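Local coordinates for protein ribonucleoside triphosphate reductase (PDB 1L1L) that reduces ribonucleoside triphosphates to the 2'-deoxy forms in a vitamin B12 (adenosylcobalamin)-dependent reaction, as an allosterically regulated class II monomer, at residues A[570-575]-A[607-612]. Residues are numbered along the deposited sequence; the frame is centred on the assembly and turned at random.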
loop_
_atom_site.group_PDB
_atom_site.type_symbol
_atom_site.label_atom_id
_atom_site.label_comp_id
_atom_site.label_asym_id
_atom_site.label_seq_id
_atom_site.Cartn_x
_atom_site.Cartn_y
_atom_site.Cartn_z
ATOM N N TYR A 570 16.106 21.550 -8.445
ATOM C CA TYR A 570 15.406 22.688 -7.871
ATOM C C TYR A 570 14.027 22.697 -8.515
ATOM O O TYR A 570 13.907 22.702 -9.741
ATOM C CB TYR A 570 16.147 23.981 -8.199
ATOM C CG TYR A 570 17.517 24.067 -7.578
ATOM C CD1 TYR A 570 17.673 24.357 -6.222
ATOM C CD2 TYR A 570 18.663 23.837 -8.339
ATOM C CE1 TYR A 570 18.933 24.418 -5.641
ATOM C CE2 TYR A 570 19.929 23.894 -7.765
ATOM C CZ TYR A 570 20.056 24.185 -6.416
ATOM O OH TYR A 570 21.309 24.235 -5.840
ATOM N N LEU A 571 12.989 22.705 -7.694
ATOM C CA LEU A 571 11.638 22.678 -8.225
ATOM C C LEU A 571 10.655 23.509 -7.423
ATOM O O LEU A 571 10.905 23.860 -6.273
ATOM C CB LEU A 571 11.101 21.244 -8.211
ATOM C CG LEU A 571 11.803 20.078 -8.902
ATOM C CD1 LEU A 571 11.309 18.782 -8.283
ATOM C CD2 LEU A 571 11.522 20.106 -10.393
ATOM N N ILE A 572 9.529 23.808 -8.057
ATOM C CA ILE A 572 8.435 24.483 -7.388
ATOM C C ILE A 572 7.430 23.342 -7.299
ATOM O O ILE A 572 6.934 22.870 -8.328
ATOM C CB ILE A 572 7.785 25.596 -8.231
ATOM C CG1 ILE A 572 8.698 26.819 -8.317
ATOM C CG2 ILE A 572 6.439 25.972 -7.619
ATOM C CD1 ILE A 572 9.058 27.431 -6.981
ATOM N N GLN A 573 7.152 22.862 -6.095
ATOM C CA GLN A 573 6.184 21.786 -5.963
ATOM C C GLN A 573 4.858 22.372 -5.538
ATOM O O GLN A 573 4.794 23.153 -4.595
ATOM C CB GLN A 573 6.660 20.738 -4.960
ATOM C CG GLN A 573 7.813 19.910 -5.495
ATOM C CD GLN A 573 7.815 18.496 -4.951
ATOM O OE1 GLN A 573 6.812 17.789 -5.036
ATOM N NE2 GLN A 573 8.949 18.073 -4.396
ATOM N N ARG A 574 3.803 22.013 -6.267
ATOM C CA ARG A 574 2.462 22.507 -5.982
ATOM C C ARG A 574 1.617 21.504 -5.207
ATOM O O ARG A 574 1.475 20.343 -5.610
ATOM C CB ARG A 574 1.733 22.859 -7.287
ATOM C CG ARG A 574 2.334 24.023 -8.039
ATOM C CD ARG A 574 1.487 24.387 -9.257
ATOM N NE ARG A 574 1.910 25.660 -9.818
ATOM C CZ ARG A 574 3.003 25.823 -10.550
ATOM N NH1 ARG A 574 3.780 24.787 -10.822
ATOM N NH2 ARG A 574 3.329 27.032 -10.989
ATOM N N ILE A 575 1.046 21.964 -4.100
ATOM C CA ILE A 575 0.181 21.145 -3.269
ATOM C C ILE A 575 -1.214 21.734 -3.388
ATOM O O ILE A 575 -1.401 22.938 -3.211
ATOM C CB ILE A 575 0.636 21.183 -1.803
ATOM C CG1 ILE A 575 2.114 20.815 -1.728
ATOM C CG2 ILE A 575 -0.200 20.230 -0.971
ATOM C CD1 ILE A 575 2.447 19.495 -2.416
ATOM N N GLU A 607 2.444 27.030 -3.849
ATOM C CA GLU A 607 3.784 26.750 -4.354
ATOM C C GLU A 607 4.879 26.636 -3.288
ATOM O O GLU A 607 5.145 27.591 -2.534
ATOM C CB GLU A 607 4.154 27.817 -5.386
ATOM C CG GLU A 607 2.999 28.080 -6.361
ATOM C CD GLU A 607 3.365 28.963 -7.533
ATOM O OE1 GLU A 607 4.508 29.461 -7.594
ATOM O OE2 GLU A 607 2.490 29.154 -8.413
ATOM N N PHE A 608 5.520 25.468 -3.246
ATOM C CA PHE A 608 6.595 25.207 -2.279
ATOM C C PHE A 608 7.941 25.052 -2.974
ATOM O O PHE A 608 8.167 24.076 -3.692
ATOM C CB PHE A 608 6.330 23.920 -1.479
ATOM C CG PHE A 608 5.110 23.971 -0.599
ATOM C CD1 PHE A 608 3.830 23.874 -1.142
ATOM C CD2 PHE A 608 5.244 24.120 0.789
ATOM C CE1 PHE A 608 2.695 23.925 -0.319
ATOM C CE2 PHE A 608 4.124 24.175 1.615
ATOM C CZ PHE A 608 2.846 24.078 1.067
ATOM N N PRO A 609 8.849 26.027 -2.798
ATOM C CA PRO A 609 10.168 25.918 -3.433
ATOM C C PRO A 609 10.908 24.768 -2.734
ATOM O O PRO A 609 10.878 24.677 -1.506
ATOM C CB PRO A 609 10.813 27.276 -3.139
ATOM C CG PRO A 609 9.616 28.202 -3.025
ATOM C CD PRO A 609 8.641 27.370 -2.229
ATOM N N ILE A 610 11.550 23.885 -3.497
ATOM C CA ILE A 610 12.261 22.760 -2.889
ATOM C C ILE A 610 13.595 22.429 -3.533
ATOM O O ILE A 610 13.708 22.326 -4.757
ATOM C CB ILE A 610 11.406 21.464 -2.901
ATOM C CG1 ILE A 610 10.148 21.658 -2.057
ATOM C CG2 ILE A 610 12.231 20.295 -2.361
ATOM C CD1 ILE A 610 9.260 20.431 -1.974
ATOM N N LYS A 611 14.605 22.257 -2.690
ATOM C CA LYS A 611 15.942 21.918 -3.154
ATOM C C LYS A 611 16.254 20.483 -2.775
ATOM O O LYS A 611 16.147 20.103 -1.609
ATOM C CB LYS A 611 16.985 22.838 -2.523
ATOM C CG LYS A 611 18.411 22.502 -2.929
ATOM C CD LYS A 611 19.404 23.516 -2.369
ATOM C CE LYS A 611 20.828 23.212 -2.839
ATOM N NZ LYS A 611 21.814 24.227 -2.354
ATOM N N ALA A 612 16.634 19.680 -3.762
ATOM C CA ALA A 612 16.952 18.286 -3.486
ATOM C C ALA A 612 18.371 18.162 -2.961
ATOM O O ALA A 612 19.247 18.952 -3.311
ATOM C CB ALA A 612 16.793 17.450 -4.746
#
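L571 and I610 face each other as a hydrogen-bonded antiparallel pair, and Q573 and F608 form the next. Of the four backbone bonds, F608 N to Q573 O measures 2.8 Å. L571 N to I610 O measures 3.0 Å. Y570–K611, I572–P609 and R574–E607 are the non-hydrogen-bonded pairs; P609, which lacks an N-H, costs this ladder no bond, and its CA makes a C-H...O contact to L571 O.

Among the polar side chains, R574 and E607 run side by side. NH2 of R574 meets OE2 of E607 at 3.4 Å in a salt bridge, with guanidinium and carboxylate planes turned 68° apart. Each also has outside partners: R574 bonds to E595, E691 and the carbonyl of A688, while the other E607 oxygen pairs with R701.

Packing contacts occupy both faces. The extended K611 chain (CG anti to the backbone N, chi1 178°) lies along Y570, its CG 3.4 Å from ring atom CE1, and the phenol OH bonds to D616. I572 brings CG2 to 3.7 Å from E607 CB and reaches P609 with CD1. On the other face, Q573 bends at chi2 (-149°), laying its amide NE2 in van der Waals contact 3.4 Å from I610 CD1, and I575 CG1 touches F608 CE1 at 3.5 Å, the two side chains roughly perpendicular.

These are the two central strands of a four-stranded antiparallel sheet, 570-578 being flanked by 690-692 and 603-611 by 593-596. Helix 695-704 packs on the Y570, I572, P609 and K611 face; L26 touches F608 and I610 on the other.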